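Local coordinates for lectin (Cicer arietinum, PDB 3V6N), which agglutinates red blood cells and binds calcium, as a plant albumin built on the four-bladed beta-propeller of the hemopexin fold, at residues 57-62 with 75-80. Numbering follows the deposited sequence.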
ATOM      1  N   THR A  57      -6.637   2.111   4.840  1.00 16.35           N
ATOM      2  CA  THR A  57      -5.413   1.416   4.431  1.00 15.07           C
ATOM      3  C   THR A  57      -5.707   0.664   3.131  1.00 14.84           C
ATOM      4  O   THR A  57      -6.868   0.551   2.718  1.00 14.67           O
ATOM      5  CB  THR A  57      -4.865   0.413   5.503  1.00 14.58           C
ATOM      6  OG1 THR A  57      -5.751  -0.704   5.639  1.00 13.71           O
ATOM      7  CG2 THR A  57      -4.640   1.074   6.884  1.00 14.54           C
ATOM      8  N   ILE A  58      -4.660   0.150   2.485  1.00 14.16           N
ATOM      9  CA  ILE A  58      -4.846  -0.681   1.284  1.00 14.44           C
ATOM     10  C   ILE A  58      -5.687  -1.930   1.561  1.00 13.95           C
ATOM     11  O   ILE A  58      -6.373  -2.428   0.677  1.00 13.93           O
ATOM     12  CB  ILE A  58      -3.497  -1.092   0.668  1.00 14.34           C
ATOM     13  CG1 ILE A  58      -2.698  -1.930   1.676  1.00 14.20           C
ATOM     14  CG2 ILE A  58      -2.772   0.160   0.166  1.00 14.36           C
ATOM     15  CD1 ILE A  58      -1.259  -2.211   1.312  1.00 14.84           C
ATOM     16  N   PHE A  59      -5.627  -2.428   2.794  1.00 13.77           N
ATOM     17  CA  PHE A  59      -6.466  -3.564   3.210  1.00 13.89           C
ATOM     18  C   PHE A  59      -7.942  -3.174   3.217  1.00 13.91           C
ATOM     19  O   PHE A  59      -8.782  -3.930   2.745  1.00 13.60           O
ATOM     20  CB  PHE A  59      -6.013  -4.105   4.567  1.00 13.42           C
ATOM     21  CG  PHE A  59      -4.541  -4.358   4.637  1.00 13.72           C
ATOM     22  CD1 PHE A  59      -3.976  -5.447   3.978  1.00 13.50           C
ATOM     23  CD2 PHE A  59      -3.706  -3.500   5.335  1.00 13.91           C
ATOM     24  CE1 PHE A  59      -2.615  -5.683   4.032  1.00 13.53           C
ATOM     25  CE2 PHE A  59      -2.333  -3.736   5.384  1.00 14.10           C
ATOM     26  CZ  PHE A  59      -1.788  -4.827   4.734  1.00 13.68           C
ATOM     27  N   GLY A  60      -8.240  -1.970   3.716  1.00 14.36           N
ATOM     28  CA  GLY A  60      -9.618  -1.471   3.778  1.00 14.54           C
ATOM     29  C   GLY A  60     -10.150  -1.216   2.380  1.00 15.21           C
ATOM     30  O   GLY A  60     -11.309  -1.466   2.104  1.00 15.60           O
ATOM     31  N   THR A  61      -9.298  -0.710   1.493  1.00 15.58           N
ATOM     32  CA  THR A  61      -9.697  -0.473   0.114  1.00 15.77           C
ATOM     33  C   THR A  61      -9.882  -1.792  -0.667  1.00 15.71           C
ATOM     34  O   THR A  61     -10.929  -1.994  -1.254  1.00 15.33           O
ATOM     35  CB  THR A  61      -8.702   0.445  -0.615  1.00 15.90           C
ATOM     36  OG1 THR A  61      -8.556   1.665   0.124  1.00 16.04           O
ATOM     37  CG2 THR A  61      -9.197   0.771  -2.044  1.00 15.99           C
ATOM     38  N   TYR A  62      -8.872  -2.673  -0.661  1.00 15.56           N
ATOM     39  CA  TYR A  62      -8.851  -3.834  -1.583  1.00 15.75           C
ATOM     40  C   TYR A  62      -9.059  -5.196  -0.931  1.00 15.72           C
ATOM     41  O   TYR A  62      -9.191  -6.204  -1.642  1.00 16.46           O
ATOM     42  CB  TYR A  62      -7.581  -3.843  -2.444  1.00 15.86           C
ATOM     43  CG  TYR A  62      -7.473  -2.612  -3.313  1.00 16.33           C
ATOM     44  CD1 TYR A  62      -8.293  -2.463  -4.427  1.00 16.90           C
ATOM     45  CD2 TYR A  62      -6.571  -1.590  -3.008  1.00 16.20           C
ATOM     46  CE1 TYR A  62      -8.237  -1.329  -5.213  1.00 17.32           C
ATOM     47  CE2 TYR A  62      -6.476  -0.456  -3.809  1.00 16.78           C
ATOM     48  CZ  TYR A  62      -7.324  -0.323  -4.903  1.00 17.31           C
ATOM     49  OH  TYR A  62      -7.265   0.800  -5.705  1.00 17.73           O
ATOM     50  N   ALA A  75      -2.644 -11.589  14.119  1.00 15.21           N
ATOM     51  CA  ALA A  75      -2.549 -12.258  12.810  1.00 14.29           C
ATOM     52  C   ALA A  75      -1.744 -11.436  11.797  1.00 13.50           C
ATOM     53  O   ALA A  75      -1.730 -10.212  11.871  1.00 13.33           O
ATOM     54  CB  ALA A  75      -3.943 -12.514  12.269  1.00 13.90           C
ATOM     55  N   PHE A  76      -1.062 -12.116  10.874  1.00 12.83           N
ATOM     56  CA  PHE A  76      -0.451 -11.453   9.728  1.00 12.56           C
ATOM     57  C   PHE A  76      -1.496 -11.434   8.629  1.00 11.88           C
ATOM     58  O   PHE A  76      -2.175 -12.438   8.381  1.00 11.46           O
ATOM     59  CB  PHE A  76       0.826 -12.163   9.235  1.00 12.93           C
ATOM     60  CG  PHE A  76       2.091 -11.735   9.957  1.00 13.53           C
ATOM     61  CD1 PHE A  76       2.751 -10.559   9.611  1.00 13.79           C
ATOM     62  CD2 PHE A  76       2.618 -12.516  10.985  1.00 13.88           C
ATOM     63  CE1 PHE A  76       3.899 -10.159  10.287  1.00 14.26           C
ATOM     64  CE2 PHE A  76       3.759 -12.127  11.672  1.00 14.14           C
ATOM     65  CZ  PHE A  76       4.406 -10.944  11.323  1.00 14.68           C
ATOM     66  N   ILE A  77      -1.653 -10.284   7.997  1.00 11.27           N
ATOM     67  CA  ILE A  77      -2.566 -10.165   6.859  1.00 11.06           C
ATOM     68  C   ILE A  77      -1.732  -9.663   5.675  1.00 11.03           C
ATOM     69  O   ILE A  77      -0.701  -9.023   5.875  1.00 11.56           O
ATOM     70  CB  ILE A  77      -3.783  -9.247   7.183  1.00 10.90           C
ATOM     71  CG1 ILE A  77      -3.297  -7.836   7.550  1.00 10.94           C
ATOM     72  CG2 ILE A  77      -4.643  -9.868   8.300  1.00 10.40           C
ATOM     73  CD1 ILE A  77      -4.388  -6.783   7.556  1.00 10.98           C
ATOM     74  N   PHE A  78      -2.141  -9.985   4.457  1.00 10.94           N
ATOM     75  CA  PHE A  78      -1.400  -9.574   3.266  1.00 11.26           C
ATOM     76  C   PHE A  78      -2.324  -8.972   2.225  1.00 11.58           C
ATOM     77  O   PHE A  78      -3.501  -9.299   2.183  1.00 11.12           O
ATOM     78  CB  PHE A  78      -0.689 -10.766   2.616  1.00 11.27           C
ATOM     79  CG  PHE A  78       0.342 -11.423   3.491  1.00 11.34           C
ATOM     80  CD1 PHE A  78       1.687 -11.246   3.239  1.00 11.64           C
ATOM     81  CD2 PHE A  78      -0.039 -12.217   4.571  1.00 11.38           C
ATOM     82  CE1 PHE A  78       2.638 -11.864   4.038  1.00 11.93           C
ATOM     83  CE2 PHE A  78       0.902 -12.841   5.372  1.00 11.45           C
ATOM     84  CZ  PHE A  78       2.242 -12.665   5.103  1.00 11.61           C
ATOM     85  N   TYR A  79      -1.769  -8.087   1.398  1.00 12.14           N
ATOM     86  CA  TYR A  79      -2.387  -7.696   0.138  1.00 12.98           C
ATOM     87  C   TYR A  79      -1.283  -7.445  -0.897  1.00 13.57           C
ATOM     88  O   TYR A  79      -0.411  -6.570  -0.700  1.00 13.13           O
ATOM     89  CB  TYR A  79      -3.285  -6.464   0.273  1.00 13.20           C
ATOM     90  CG  TYR A  79      -3.804  -6.036  -1.092  1.00 13.99           C
ATOM     91  CD1 TYR A  79      -4.780  -6.790  -1.743  1.00 14.11           C
ATOM     92  CD2 TYR A  79      -3.286  -4.915  -1.749  1.00 14.35           C
ATOM     93  CE1 TYR A  79      -5.242  -6.438  -2.992  1.00 14.80           C
ATOM     94  CE2 TYR A  79      -3.753  -4.546  -3.006  1.00 15.11           C
ATOM     95  CZ  TYR A  79      -4.734  -5.309  -3.618  1.00 15.45           C
ATOM     96  OH  TYR A  79      -5.207  -4.975  -4.873  1.00 16.52           O
ATOM     97  N   GLU A  80      -1.312  -8.223  -1.976  1.00 14.03           N
ATOM     98  CA  GLU A  80      -0.229  -8.226  -2.958  1.00 15.37           C
ATOM     99  C   GLU A  80       1.135  -8.264  -2.256  1.00 16.20           C
ATOM    100  O   GLU A  80       1.375  -9.136  -1.408  1.00 16.80           O
ATOM    101  CB  GLU A  80      -0.355  -7.026  -3.911  1.00 15.85           C
ATOM    102  CG  GLU A  80      -1.537  -7.130  -4.877  1.00 16.68           C
ATOM    103  CD  GLU A  80      -1.703  -5.907  -5.782  1.00 17.29           C
ATOM    104  OE1 GLU A  80      -0.883  -4.971  -5.713  1.00 17.79           O
ATOM    105  OE2 GLU A  80      -2.662  -5.885  -6.581  1.00 18.15           O
TER
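Y79 reaches both F59 and Y62 of helix 58-62, F59 with its CB and Y62 with its ring. Its CB, held near the strand, packs against CE1 of F59 at 3.9 Å. CG stands anti to the backbone N (chi1 175°), and the ring beyond it meets Y62. Y62 CB lies over one face of this ring, displaced toward the rim, in a CH-pi contact nearest CZ (3.4 Å) and CE1, with CE2 and CD1 farther off. The tip, OH, comes within 3.6 Å of Y62 CG. The two tyrosine planes are nearly parallel, at 11°, yet slid so far apart that the rings barely overlap. The OH of Y62 hydrogen-bonds D106 of the second subunit.

The flat F59 ring offers two faces and an edge to its neighbours. I77 suits one face because its branched chain ends in a methyl, CD1, that reaches the ring centre in a CH-pi contact, 3.8 Å from the centroid; CG1 of I58 covers the opposite face. At the edge CE1 is 3.7 Å from Y79 N. T57 suits the N-cap: its short side chain turns OG1 back to F59 N, a weak bond.

A short helix thus packs through F59, Y62, I77 and Y79 on the second strand of a four-stranded antiparallel sheet, one blade of the hemopexin-type beta-propeller.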